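Local coordinates for uncharacterized protein (Enterococcus faecalis, PDB 3L1W) that is of unknown function but belongs to the DNase I-like endonuclease/exonuclease/phosphatase family and may act as a 3'-5' RNA exonuclease, at residues A[177-180]-A[181-185]; A[143-146]-A[147-150]; A[154-158]-A[159-163]; A[92-95]-A[96-99]. All coordinates share one frame; numbering follows the deposited sequence.

Overall arrangement
From the N terminus the contacts come in the order 4, 2, 3, 1. Each is local, within a helix or round a turn, so none nests in or crosses another. Contact 4 folds the loop that leaves strand 83-92 and packs on contact 2, with centres about 10 Å apart. Contact 2 is a run of helix 138-151, and the next helix, 153-158, ends in contact 3, where the chain enters strand 161-164. Contact 1 follows as helix 174-179 turns toward strand 184-185. Contacts 1, 2 and 3 touch one another pairwise through apolar side chains, Phe183 reaching Leu149, Ile156 and Thr161. Through these contacts the helices pack on the six-stranded sheet. Contact 4 touches neither contact 1 nor contact 3.

Contact 1 of 4, residues A[177-180]-A[181-185]; sequences QLVQ and KKFQD. With SO4 (sulfate ion), chain J.
Val179 O accepts two backbone N-H groups as the chain turns out of helix 174-179: Phe183 N, 2.9 Å from Val179 O, lies in the carbonyl plane, whereas Lys182 N stands above it, 3.1 Å from the same oxygen. One residue earlier, Lys181 N bonds to Leu178 O from 62° out of the carbonyl plane. Val179 O also lies in the plane of the Phe183 ring, at its edge, 3.5 Å from CD2. With chi1 at 166°, CG1 of Val179 swings beside its own carbonyl carbon and reaches CB of Phe183 at 3.9 Å, the two buried side chains crossing at a slant. The turn joins a helix to an outermost strand, 184-185, of the six-stranded sheet, one of two sheets in this DNase I-like fold, and both side chains pack on strands 161-164 and 215-220. A CA-H...O contact, Gln180 CA to Phe183 O at 3.3 Å, also spans the turn, while Gln180 NE2 is hydrogen-bonded to Tyr218 OH. Lys181 bends at chi2, with CG 3.4 Å from Leu178 O. Lys182 reaches away, and its NZ hydrogen-bonds to O2 of a sulfate (2.9 Å), probably from the crystallisation liquor and also hydrogen-bonded to His153 NE2.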
ATOM      1  N   GLN A 177       6.755  24.415 -16.515  1.00 19.84           N
ATOM      2  CA  GLN A 177       6.358  24.833 -17.855  0.50 22.48           C
ATOM      3  C   GLN A 177       7.352  24.301 -18.877  1.00 24.22           C
ATOM      4  O   GLN A 177       6.978  23.864 -19.966  1.00 25.43           O
ATOM      5  CB  GLN A 177       6.251  26.360 -17.953  0.50 24.91           C
ATOM      6  CG  GLN A 177       5.062  26.933 -17.196  0.50 29.76           C
ATOM      7  CD  GLN A 177       3.743  26.340 -17.660  0.50 34.79           C
ATOM      8  OE1 GLN A 177       3.062  25.636 -16.910  0.50 37.76           O
ATOM      9  NE2 GLN A 177       3.383  26.610 -18.909  0.50 31.14           N
ATOM     10  N   LEU A 178       8.633  24.318 -18.517  1.00 21.18           N
ATOM     11  CA  LEU A 178       9.671  23.816 -19.411  1.00 22.41           C
ATOM     12  C   LEU A 178       9.524  22.310 -19.607  1.00 22.99           C
ATOM     13  O   LEU A 178       9.554  21.790 -20.730  1.00 21.50           O
ATOM     14  CB  LEU A 178      11.057  24.134 -18.847  1.00 22.79           C
ATOM     15  CG  LEU A 178      12.247  23.575 -19.628  1.00 24.96           C
ATOM     16  CD1 LEU A 178      12.272  24.150 -21.030  1.00 29.41           C
ATOM     17  CD2 LEU A 178      13.544  23.881 -18.897  1.00 27.67           C
ATOM     18  N   VAL A 179       9.392  21.607 -18.496  1.00 18.09           N
ATOM     19  CA  VAL A 179       9.243  20.158 -18.527  1.00 17.25           C
ATOM     20  C   VAL A 179       8.010  19.731 -19.344  1.00 20.68           C
ATOM     21  O   VAL A 179       8.055  18.761 -20.092  1.00 19.76           O
ATOM     22  CB  VAL A 179       9.209  19.601 -17.090  1.00 19.33           C
ATOM     23  CG1 VAL A 179       8.711  18.163 -17.065  1.00 18.56           C
ATOM     24  CG2 VAL A 179      10.598  19.730 -16.453  1.00 18.24           C
ATOM     25  N   GLN A 180       6.930  20.497 -19.242  1.00 22.47           N
ATOM     26  CA  GLN A 180       5.671  20.127 -19.878  1.00 22.40           C
ATOM     27  C   GLN A 180       5.643  20.319 -21.399  1.00 23.93           C
ATOM     28  O   GLN A 180       4.697  19.888 -22.071  1.00 24.17           O
ATOM     29  CB  GLN A 180       4.504  20.836 -19.182  1.00 19.09           C
ATOM     30  CG  GLN A 180       4.290  20.291 -17.768  1.00 20.39           C
ATOM     31  CD  GLN A 180       3.351  21.139 -16.934  1.00 24.59           C
ATOM     32  OE1 GLN A 180       2.580  21.947 -17.468  1.00 27.38           O
ATOM     33  NE2 GLN A 180       3.407  20.958 -15.610  1.00 21.16           N
ATOM     34  N   LYS A 181       6.681  20.945 -21.947  1.00 20.52           N
ATOM     35  CA  LYS A 181       6.840  20.983 -23.398  1.00 21.33           C
ATOM     36  C   LYS A 181       6.977  19.560 -23.949  1.00 26.73           C
ATOM     37  O   LYS A 181       6.526  19.276 -25.057  1.00 29.33           O
ATOM     38  CB  LYS A 181       8.066  21.817 -23.788  1.00 26.16           C
ATOM     39  CG  LYS A 181       8.023  23.270 -23.332  1.00 32.49           C
ATOM     40  CD  LYS A 181       7.164  24.116 -24.240  1.00 47.87           C
ATOM     41  CE  LYS A 181       7.421  25.600 -24.008  1.00 58.25           C
ATOM     42  NZ  LYS A 181       6.979  26.429 -25.167  1.00 63.57           N
ATOM     43  N   LYS A 182       7.597  18.664 -23.177  1.00 22.76           N
ATOM     44  CA  LYS A 182       7.853  17.300 -23.645  1.00 26.01           C
ATOM     45  C   LYS A 182       7.207  16.193 -22.805  1.00 25.83           C
ATOM     46  O   LYS A 182       7.018  15.080 -23.296  1.00 27.58           O
ATOM     47  CB  LYS A 182       9.360  17.034 -23.758  1.00 23.59           C
ATOM     48  CG  LYS A 182      10.059  17.829 -24.859  1.00 27.83           C
ATOM     49  CD  LYS A 182      11.556  17.560 -24.872  1.00 30.51           C
ATOM     50  CE  LYS A 182      12.286  18.504 -25.830  1.00 31.99           C
ATOM     51  NZ  LYS A 182      11.907  18.263 -27.247  1.00 36.27           N
ATOM     52  N   PHE A 183       6.882  16.492 -21.548  1.00 19.52           N
ATOM     53  CA  PHE A 183       6.383  15.481 -20.612  1.00 18.81           C
ATOM     54  C   PHE A 183       5.006  15.828 -20.086  1.00 22.15           C
ATOM     55  O   PHE A 183       4.591  16.990 -20.115  1.00 23.74           O
ATOM     56  CB  PHE A 183       7.316  15.363 -19.390  1.00 18.69           C
ATOM     57  CG  PHE A 183       8.682  14.826 -19.711  1.00 18.29           C
ATOM     58  CD1 PHE A 183       8.965  13.477 -19.547  1.00 19.64           C
ATOM     59  CD2 PHE A 183       9.684  15.669 -20.174  1.00 18.73           C
ATOM     60  CE1 PHE A 183      10.223  12.977 -19.847  1.00 19.72           C
ATOM     61  CE2 PHE A 183      10.944  15.173 -20.468  1.00 17.84           C
ATOM     62  CZ  PHE A 183      11.207  13.829 -20.302  1.00 20.74           C
ATOM     63  N   GLN A 184       4.310  14.820 -19.568  1.00 20.10           N
ATOM     64  CA  GLN A 184       3.051  15.043 -18.865  1.00 17.43           C
ATOM     65  C   GLN A 184       3.168  14.608 -17.412  1.00 19.71           C
ATOM     66  O   GLN A 184       3.817  13.607 -17.115  1.00 20.03           O
ATOM     67  CB  GLN A 184       1.920  14.254 -19.526  1.00 21.41           C
ATOM     68  CG  GLN A 184       1.610  14.670 -20.938  1.00 30.90           C
ATOM     69  CD  GLN A 184       0.392  13.939 -21.478  1.00 39.94           C
ATOM     70  OE1 GLN A 184       0.439  12.732 -21.730  1.00 43.06           O
ATOM     71  NE2 GLN A 184      -0.706  14.664 -21.648  1.00 45.32           N
ATOM     72  N   ASP A 185       2.537  15.358 -16.511  1.00 17.46           N
ATOM     73  CA  ASP A 185       2.480  14.983 -15.104  1.00 18.18           C
ATOM     74  C   ASP A 185       1.538  13.793 -14.933  1.00 19.89           C
ATOM     75  O   ASP A 185       0.325  13.914 -15.121  1.00 20.41           O
ATOM     76  CB  ASP A 185       2.008  16.170 -14.258  1.00 18.81           C
ATOM     77  CG  ASP A 185       1.993  15.865 -12.775  1.00 20.13           C
ATOM     78  OD1 ASP A 185       2.134  14.687 -12.394  1.00 18.12           O
ATOM     79  OD2 ASP A 185       1.828  16.816 -11.981  1.00 22.39           O
TER
HETATM   80  S   SO4 J 261      13.750  20.825 -28.645  0.50 54.87           S
HETATM   81  O1  SO4 J 261      14.543  20.810 -27.419  0.50 50.46           O
HETATM   82  O2  SO4 J 261      13.643  19.473 -29.188  0.50 45.36           O
HETATM   83  O3  SO4 J 261      12.418  21.346 -28.349  0.50 56.86           O
HETATM   84  O4  SO4 J 261      14.389  21.691 -29.631  0.50 58.16           O

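Contact 2 of 4, residues A[143-146]-A[147-150]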
ATOM      1  N   ALA A 143      17.381  26.348 -14.199  1.00 22.50           N
ATOM      2  CA  ALA A 143      18.715  26.179 -14.770  1.00 21.25           C
ATOM      3  C   ALA A 143      19.180  24.731 -14.700  1.00 22.17           C
ATOM      4  O   ALA A 143      19.771  24.214 -15.650  1.00 23.46           O
ATOM      5  CB  ALA A 143      19.723  27.102 -14.078  1.00 22.43           C
ATOM      6  N   GLY A 144      18.923  24.074 -13.571  1.00 18.22           N
ATOM      7  CA  GLY A 144      19.304  22.682 -13.415  1.00 19.61           C
ATOM      8  C   GLY A 144      18.574  21.760 -14.375  1.00 19.53           C
ATOM      9  O   GLY A 144      19.170  20.857 -14.955  1.00 19.88           O
HETATM   10  N   MSE A 145      17.274  21.988 -14.541  1.00 18.28           N
HETATM   11  CA  MSE A 145      16.478  21.161 -15.432  1.00 20.48           C
HETATM   12  C   MSE A 145      16.875  21.403 -16.883  1.00 20.05           C
HETATM   13  O   MSE A 145      16.834  20.489 -17.704  1.00 20.68           O
HETATM   14  CB  MSE A 145      14.981  21.422 -15.231  1.00 21.74           C
HETATM   15  CG  MSE A 145      14.084  20.664 -16.200  1.00 17.16           C
HETATM   16 SE   MSE A 145      14.275  18.723 -16.060  0.70 22.64          SE
HETATM   17  CE  MSE A 145      13.726  18.528 -14.211  1.00 18.20           C
ATOM     18  N   THR A 146      17.289  22.627 -17.188  1.00 20.25           N
ATOM     19  CA  THR A 146      17.762  22.955 -18.528  1.00 21.00           C
ATOM     20  C   THR A 146      18.968  22.085 -18.871  1.00 23.61           C
ATOM     21  O   THR A 146      19.070  21.550 -19.977  1.00 20.36           O
ATOM     22  CB  THR A 146      18.103  24.454 -18.639  1.00 20.64           C
ATOM     23  OG1 THR A 146      16.903  25.224 -18.454  1.00 24.90           O
ATOM     24  CG2 THR A 146      18.693  24.783 -20.008  1.00 24.08           C
ATOM     25  N   VAL A 147      19.884  21.936 -17.915  1.00 20.94           N
ATOM     26  CA  VAL A 147      21.042  21.067 -18.115  1.00 22.83           C
ATOM     27  C   VAL A 147      20.625  19.607 -18.324  1.00 24.16           C
ATOM     28  O   VAL A 147      21.132  18.942 -19.220  1.00 21.07           O
ATOM     29  CB  VAL A 147      22.048  21.176 -16.951  1.00 20.43           C
ATOM     30  CG1 VAL A 147      23.211  20.206 -17.156  1.00 22.49           C
ATOM     31  CG2 VAL A 147      22.558  22.599 -16.834  1.00 21.65           C
ATOM     32  N   ILE A 148      19.698  19.101 -17.511  1.00 19.88           N
ATOM     33  CA  ILE A 148      19.210  17.739 -17.724  1.00 17.10           C
ATOM     34  C   ILE A 148      18.671  17.571 -19.142  1.00 19.76           C
ATOM     35  O   ILE A 148      19.017  16.623 -19.847  1.00 21.59           O
ATOM     36  CB  ILE A 148      18.089  17.371 -16.725  1.00 17.34           C
ATOM     37  CG1 ILE A 148      18.636  17.399 -15.299  1.00 19.21           C
ATOM     38  CG2 ILE A 148      17.466  15.995 -17.059  1.00 16.90           C
ATOM     39  CD1 ILE A 148      17.629  16.999 -14.243  1.00 22.20           C
ATOM     40  N   LEU A 149      17.808  18.489 -19.553  1.00 19.75           N
ATOM     41  CA  LEU A 149      17.123  18.345 -20.831  1.00 21.76           C
ATOM     42  C   LEU A 149      18.074  18.465 -22.015  1.00 24.21           C
ATOM     43  O   LEU A 149      17.872  17.829 -23.051  1.00 24.77           O
ATOM     44  CB  LEU A 149      15.978  19.349 -20.945  1.00 22.30           C
ATOM     45  CG  LEU A 149      14.877  19.090 -19.915  1.00 24.04           C
ATOM     46  CD1 LEU A 149      13.752  20.104 -20.028  1.00 22.00           C
ATOM     47  CD2 LEU A 149      14.329  17.677 -20.064  1.00 26.21           C
ATOM     48  N   GLU A 150      19.100  19.294 -21.866  1.00 23.91           N
ATOM     49  CA  GLU A 150      20.099  19.446 -22.916  1.00 23.54           C
ATOM     50  C   GLU A 150      21.046  18.247 -22.941  1.00 27.24           C
ATOM     51  O   GLU A 150      21.327  17.679 -24.001  1.00 24.67           O
ATOM     52  CB  GLU A 150      20.889  20.736 -22.699  1.00 27.06           C
ATOM     53  CG  GLU A 150      20.067  21.995 -22.913  1.00 37.90           C
ATOM     54  CD  GLU A 150      20.880  23.271 -22.750  1.00 46.94           C
ATOM     55  OE1 GLU A 150      22.051  23.186 -22.308  1.00 48.71           O
ATOM     56  OE2 GLU A 150      20.339  24.357 -23.060  1.00 42.70           O
TER
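Val147 meets Ala143 one helical turn back: Val147 N donates to Ala143 O at 3.2 Å, and its CG2 branch lies alongside that oxygen, 3.4 Å from Ala143 O. Ile148 follows the same i to i+4 pattern, Ile148 N to Gly144 O at 3.1 Å, with the donor tilted 18° from the carbonyl plane. Its CB is 4.1 Å from the selenium of Met145, which was built as selenomethionine. Leu149 N bonds to Met145 O at 2.9 Å, and Leu149 CG approaches the same selenium at 3.9 Å. Met145 can serve both neighbours because its chain folds at chi2 and chi3 (60° and 61°), which carries the selenium forward, toward the C-terminal end of the helix, beside Ile148 and Leu149. On that side helix 138-151 packs against strand 126-132 and helix 174-179, through Val131, Ile129 and Val179 among others. Glu150 completes the ladder, Glu150 N to Thr146 O at 2.9 Å. Its extended side chain runs side by side with Thr146, and OE2 stands 3.5 Å from the CG2 methyl. The Thr146 hydroxyl instead is hydrogen-bonded to Leu142 O. Chemically, then, the helix is held here by its four backbone bonds and by dispersion around the selenium; across the turn the carboxylate meets the Thr146 methyl without a hydrogen bond to it, consistent with Glu150 lying on the exposed side.

Contact 3 of 4, residues A[154-158]-A[159-163]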
ATOM      1  N   ASP A 154      19.270  13.828 -26.650  1.00 23.48           N
ATOM      2  CA  ASP A 154      19.227  12.725 -27.607  1.00 27.97           C
ATOM      3  C   ASP A 154      18.508  11.480 -27.076  1.00 27.95           C
ATOM      4  O   ASP A 154      17.715  10.855 -27.793  1.00 27.65           O
ATOM      5  CB  ASP A 154      20.643  12.358 -28.065  1.00 33.19           C
ATOM      6  CG  ASP A 154      21.533  11.889 -26.915  1.00 45.57           C
ATOM      7  OD1 ASP A 154      21.279  12.269 -25.746  1.00 44.21           O
ATOM      8  OD2 ASP A 154      22.494  11.137 -27.185  1.00 50.83           O
ATOM      9  N   LYS A 155      18.792  11.114 -25.829  1.00 23.42           N
ATOM     10  CA  LYS A 155      18.181   9.936 -25.225  1.00 22.61           C
ATOM     11  C   LYS A 155      16.693  10.132 -24.997  1.00 22.13           C
ATOM     12  O   LYS A 155      15.889   9.229 -25.236  1.00 24.94           O
ATOM     13  CB  LYS A 155      18.834   9.615 -23.880  1.00 23.47           C
ATOM     14  CG  LYS A 155      20.259   9.114 -23.945  1.00 31.16           C
ATOM     15  CD  LYS A 155      20.685   8.578 -22.579  1.00 25.41           C
ATOM     16  CE  LYS A 155      22.183   8.650 -22.397  1.00 31.12           C
ATOM     17  NZ  LYS A 155      22.906   7.860 -23.432  1.00 26.24           N
ATOM     18  N   ILE A 156      16.329  11.309 -24.498  1.00 21.74           N
ATOM     19  CA  ILE A 156      14.923  11.631 -24.280  1.00 20.04           C
ATOM     20  C   ILE A 156      14.127  11.580 -25.583  1.00 20.50           C
ATOM     21  O   ILE A 156      12.999  11.097 -25.617  1.00 24.67           O
ATOM     22  CB  ILE A 156      14.768  13.013 -23.627  1.00 22.89           C
ATOM     23  CG1 ILE A 156      15.298  12.972 -22.194  1.00 21.10           C
ATOM     24  CG2 ILE A 156      13.320  13.427 -23.597  1.00 22.60           C
ATOM     25  CD1 ILE A 156      15.466  14.357 -21.589  1.00 23.54           C
ATOM     26  N   ALA A 157      14.722  12.069 -26.659  1.00 22.68           N
ATOM     27  CA  ALA A 157      14.055  12.069 -27.951  1.00 24.95           C
ATOM     28  C   ALA A 157      13.860  10.649 -28.476  1.00 28.85           C
ATOM     29  O   ALA A 157      12.877  10.357 -29.155  1.00 31.93           O
ATOM     30  CB  ALA A 157      14.854  12.902 -28.948  1.00 25.06           C
ATOM     31  N   GLN A 158      14.799   9.773 -28.145  1.00 22.67           N
ATOM     32  CA  GLN A 158      14.845   8.428 -28.709  1.00 28.33           C
ATOM     33  C   GLN A 158      13.980   7.418 -27.950  1.00 28.39           C
ATOM     34  O   GLN A 158      13.415   6.499 -28.550  1.00 27.09           O
ATOM     35  CB  GLN A 158      16.302   7.947 -28.750  1.00 29.58           C
ATOM     36  CG  GLN A 158      16.513   6.599 -29.427  1.00 42.54           C
ATOM     37  CD  GLN A 158      17.990   6.260 -29.577  1.00 53.10           C
ATOM     38  OE1 GLN A 158      18.352   5.167 -30.024  1.00 56.01           O
ATOM     39  NE2 GLN A 158      18.851   7.203 -29.199  1.00 46.64           N
ATOM     40  N   TYR A 159      13.873   7.578 -26.632  1.00 22.47           N
ATOM     41  CA  TYR A 159      13.204   6.576 -25.805  1.00 20.89           C
ATOM     42  C   TYR A 159      12.015   7.109 -25.002  1.00 22.17           C
ATOM     43  O   TYR A 159      11.989   8.278 -24.611  1.00 23.47           O
ATOM     44  CB  TYR A 159      14.189   5.965 -24.790  1.00 22.87           C
ATOM     45  CG  TYR A 159      15.464   5.410 -25.379  1.00 24.23           C
ATOM     46  CD1 TYR A 159      15.465   4.212 -26.079  1.00 26.74           C
ATOM     47  CD2 TYR A 159      16.673   6.071 -25.210  1.00 23.70           C
ATOM     48  CE1 TYR A 159      16.635   3.701 -26.616  1.00 25.79           C
ATOM     49  CE2 TYR A 159      17.848   5.568 -25.745  1.00 26.27           C
ATOM     50  CZ  TYR A 159      17.819   4.379 -26.441  1.00 24.60           C
ATOM     51  OH  TYR A 159      18.981   3.868 -26.969  1.00 31.75           O
ATOM     52  N   PRO A 160      11.045   6.229 -24.707  1.00 22.81           N
ATOM     53  CA  PRO A 160      10.046   6.579 -23.696  1.00 23.16           C
ATOM     54  C   PRO A 160      10.805   6.898 -22.419  1.00 23.28           C
ATOM     55  O   PRO A 160      11.748   6.176 -22.094  1.00 19.39           O
ATOM     56  CB  PRO A 160       9.260   5.279 -23.506  1.00 26.19           C
ATOM     57  CG  PRO A 160       9.515   4.488 -24.745  1.00 26.25           C
ATOM     58  CD  PRO A 160      10.905   4.839 -25.173  1.00 26.23           C
ATOM     59  N   THR A 161      10.415   7.955 -21.716  1.00 17.38           N
ATOM     60  CA  THR A 161      11.232   8.454 -20.613  1.00 19.22           C
ATOM     61  C   THR A 161      10.396   8.711 -19.371  1.00 17.58           C
ATOM     62  O   THR A 161       9.268   9.215 -19.474  1.00 19.33           O
ATOM     63  CB  THR A 161      11.964   9.755 -21.016  1.00 19.53           C
ATOM     64  OG1 THR A 161      12.872   9.477 -22.091  1.00 20.61           O
ATOM     65  CG2 THR A 161      12.753  10.313 -19.837  1.00 16.17           C
ATOM     66  N   LEU A 162      10.947   8.339 -18.211  1.00 15.58           N
ATOM     67  CA  LEU A 162      10.347   8.608 -16.903  1.00 15.74           C
ATOM     68  C   LEU A 162      11.261   9.603 -16.195  1.00 13.74           C
ATOM     69  O   LEU A 162      12.413   9.288 -15.872  1.00 17.55           O
ATOM     70  CB  LEU A 162      10.235   7.325 -16.065  1.00 16.85           C
ATOM     71  CG  LEU A 162       9.430   6.187 -16.695  1.00 21.16           C
ATOM     72  CD1 LEU A 162       9.648   4.868 -15.945  1.00 16.65           C
ATOM     73  CD2 LEU A 162       7.955   6.550 -16.750  1.00 18.75           C
ATOM     74  N   LEU A 163      10.754  10.813 -15.999  1.00 15.53           N
ATOM     75  CA  LEU A 163      11.502  11.887 -15.362  1.00 13.78           C
ATOM     76  C   LEU A 163      10.935  12.023 -13.955  1.00 17.17           C
ATOM     77  O   LEU A 163       9.824  12.526 -13.777  1.00 16.35           O
ATOM     78  CB  LEU A 163      11.309  13.186 -16.156  1.00 15.17           C
ATOM     79  CG  LEU A 163      11.958  14.473 -15.638  1.00 15.87           C
ATOM     80  CD1 LEU A 163      13.481  14.427 -15.776  1.00 21.06           C
ATOM     81  CD2 LEU A 163      11.400  15.702 -16.382  1.00 18.14           C
TER
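Gln158 lays its side chain flat along the Tyr159 ring. CB starts beside the peptide, 3.2 Å from Tyr159 N. With chi1 at -175°, CG is carried over the ring and sits 3.9 Å from the Tyr159 centroid, only 9° off the ring normal, a CH-pi contact over the centre of one face. CD comes next, 3.7 Å from Tyr159 CZ, and the amide plane is turned just 12° from the ring, so the two flat groups are stacked. At the tip OE1 lies on the hydroxyl side, while NE2 lies beyond the ring's rim on the CE2 side, 4.0 Å from Tyr159 CE2. Both residues also touch crystal neighbours, so the lattice may contribute to the pose. Tyr159 is the first residue to leave helical backbone angles, and it keeps one last helical bond, Tyr159 N to Lys155 O at 3.0 Å, with the donor nearly in line with the C=O bond. The same oxygen is 3.3 Å from Tyr159 CD2. Two residues on, Thr161 OG1 donates to Tyr159 O from above the carbonyl plane (2.9 Å) and passes 3.7 Å from Ile156 CA. The carbonyls of Ile156 and Tyr159 both accept from Lys220 NZ, which ties the helix end to the strand start and would offset the closeness of two acceptors. Helix 153-158 thus ends against the six-stranded sheet: Ile156 rests on Leu127 and Phe183, Tyr159 touches Leu116, and strand 161-164 runs between strands 126-132 and 215-220.

Contact 4 of 4, residues A[92-95]-A[96-99]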
ATOM      1  N   TRP A  92      26.736  16.520 -13.566  1.00 19.86           N
ATOM      2  CA  TRP A  92      26.452  17.674 -12.730  1.00 19.92           C
ATOM      3  C   TRP A  92      25.545  18.662 -13.454  1.00 21.91           C
ATOM      4  O   TRP A  92      25.627  18.835 -14.675  1.00 22.63           O
ATOM      5  CB  TRP A  92      27.764  18.329 -12.267  1.00 19.49           C
ATOM      6  CG  TRP A  92      28.355  17.543 -11.147  1.00 21.37           C
ATOM      7  CD1 TRP A  92      28.175  17.768  -9.813  1.00 21.67           C
ATOM      8  CD2 TRP A  92      29.164  16.365 -11.251  1.00 23.57           C
ATOM      9  NE1 TRP A  92      28.837  16.811  -9.080  1.00 20.82           N
ATOM     10  CE2 TRP A  92      29.450  15.938  -9.938  1.00 24.47           C
ATOM     11  CE3 TRP A  92      29.685  15.637 -12.328  1.00 22.24           C
ATOM     12  CZ2 TRP A  92      30.240  14.820  -9.670  1.00 23.79           C
ATOM     13  CZ3 TRP A  92      30.468  14.525 -12.061  1.00 25.20           C
ATOM     14  CH2 TRP A  92      30.738  14.128 -10.741  1.00 25.55           C
ATOM     15  N   LEU A  93      24.655  19.286 -12.695  1.00 19.76           N
ATOM     16  CA  LEU A  93      23.714  20.237 -13.255  1.00 17.68           C
ATOM     17  C   LEU A  93      24.346  21.620 -13.290  1.00 24.56           C
ATOM     18  O   LEU A  93      23.920  22.539 -12.580  1.00 24.98           O
ATOM     19  CB  LEU A  93      22.413  20.236 -12.441  1.00 21.21           C
ATOM     20  CG  LEU A  93      21.794  18.856 -12.187  1.00 19.00           C
ATOM     21  CD1 LEU A  93      20.399  18.998 -11.573  1.00 20.72           C
ATOM     22  CD2 LEU A  93      21.705  18.021 -13.448  1.00 22.02           C
ATOM     23  N   SER A  94      25.364  21.752 -14.138  1.00 20.35           N
ATOM     24  CA  SER A  94      26.237  22.909 -14.144  1.00 23.38           C
ATOM     25  C   SER A  94      26.638  23.233 -15.569  1.00 24.07           C
ATOM     26  O   SER A  94      26.177  22.586 -16.513  1.00 24.27           O
ATOM     27  CB  SER A  94      27.499  22.599 -13.351  1.00 25.16           C
ATOM     28  OG  SER A  94      28.321  21.702 -14.081  1.00 28.41           O
ATOM     29  N   GLU A  95      27.518  24.217 -15.722  1.00 26.06           N
ATOM     30  CA  GLU A  95      28.010  24.588 -17.044  1.00 24.82           C
ATOM     31  C   GLU A  95      29.129  23.654 -17.515  1.00 31.21           C
ATOM     32  O   GLU A  95      29.608  23.756 -18.646  1.00 29.92           O
ATOM     33  CB  GLU A  95      28.446  26.055 -17.056  1.00 28.21           C
ATOM     34  CG  GLU A  95      27.260  26.988 -16.787  1.00 32.88           C
ATOM     35  CD  GLU A  95      27.602  28.455 -16.887  1.00 41.74           C
ATOM     36  OE1 GLU A  95      28.791  28.806 -16.733  1.00 39.61           O
ATOM     37  OE2 GLU A  95      26.671  29.257 -17.115  1.00 45.64           O
ATOM     38  N   THR A  96      29.525  22.736 -16.639  1.00 27.02           N
ATOM     39  CA  THR A  96      30.502  21.709 -16.971  1.00 26.95           C
ATOM     40  C   THR A  96      30.037  20.368 -16.399  1.00 26.78           C
ATOM     41  O   THR A  96      30.556  19.886 -15.384  1.00 26.41           O
ATOM     42  CB  THR A  96      31.887  22.059 -16.429  1.00 29.98           C
ATOM     43  OG1 THR A  96      31.830  22.165 -15.002  1.00 29.67           O
ATOM     44  CG2 THR A  96      32.347  23.384 -17.008  1.00 28.15           C
ATOM     45  N   PRO A  97      29.052  19.753 -17.063  1.00 26.60           N
ATOM     46  CA  PRO A  97      28.356  18.580 -16.525  1.00 23.07           C
ATOM     47  C   PRO A  97      29.231  17.354 -16.228  1.00 22.31           C
ATOM     48  O   PRO A  97      28.828  16.517 -15.428  1.00 24.33           O
ATOM     49  CB  PRO A  97      27.333  18.256 -17.619  1.00 21.09           C
ATOM     50  CG  PRO A  97      27.072  19.541 -18.272  1.00 20.80           C
ATOM     51  CD  PRO A  97      28.409  20.251 -18.291  1.00 26.49           C
ATOM     52  N   GLN A  98      30.403  17.241 -16.845  1.00 24.28           N
ATOM     53  CA  GLN A  98      31.208  16.043 -16.635  1.00 25.87           C
ATOM     54  C   GLN A  98      32.130  16.115 -15.421  1.00 27.50           C
ATOM     55  O   GLN A  98      32.789  15.134 -15.082  1.00 32.14           O
ATOM     56  CB  GLN A  98      32.002  15.684 -17.898  1.00 29.90           C
ATOM     57  CG  GLN A  98      31.226  14.778 -18.845  1.00 33.88           C
ATOM     58  CD  GLN A  98      29.958  15.424 -19.362  1.00 31.14           C
ATOM     59  OE1 GLN A  98      28.846  14.974 -19.066  1.00 39.77           O
ATOM     60  NE2 GLN A  98      30.114  16.491 -20.131  1.00 29.38           N
ATOM     61  N   GLN A  99      32.173  17.268 -14.762  1.00 25.54           N
ATOM     62  CA  GLN A  99      33.051  17.430 -13.612  1.00 30.79           C
ATOM     63  C   GLN A  99      32.272  17.941 -12.419  1.00 23.24           C
ATOM     64  O   GLN A  99      31.326  18.700 -12.585  1.00 25.52           O
ATOM     65  CB  GLN A  99      34.161  18.444 -13.913  1.00 36.55           C
ATOM     66  CG  GLN A  99      34.693  18.425 -15.325  1.00 48.63           C
ATOM     67  CD  GLN A  99      35.269  19.769 -15.720  1.00 60.88           C
ATOM     68  OE1 GLN A  99      35.322  20.115 -16.901  1.00 70.53           O
ATOM     69  NE2 GLN A  99      35.690  20.547 -14.725  1.00 57.92           N
TER
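Trp92 carries the Gln99 carbonyl on one face of its indole, with Gln99 O 3.1 Å above the plane and displaced toward the rim. At the edge, in the ring plane, lies Pro97 O, 3.3 Å from Trp92 CE3. That oxygen is doubly engaged: Trp92 N donates to Pro97 O on a lone pair, in the carbonyl plane, at 2.8 Å and a nearly straight 169°. The return contact is a CA-H...O approach, Pro97 CA to Trp92 O at 3.3 Å, so the backbones of the two residues are joined by a hydrogen bond one way and a CA-H...O contact the other. The indole nitrogen is held from outside, NE1 being hydrogen-bonded to Arg65 O. Successive tight turns produce this fold-back in the loop after strand 83-92. Leu93 centres an inverse gamma turn, closed by a weak bond from Ser94 N to Trp92 O. A type I beta turn then runs from Thr96 to Gln99, Gln99 N reaching Thr96 O at 3.1 Å. Between them Ser94 forms an ST turn: chi1 of 72° sets its OG between the backbone N and carbonyl carbon, where it accepts from Thr96 N at 3.0 Å. OG also bonds to Ser101 OG, which in addition meets Thr96 OG1 and Gln99 O. Pro97 CG lies 3.6 Å from Ser94 O, while the Pro97 ring rests on Val147 and Glu151 of helix 138-151.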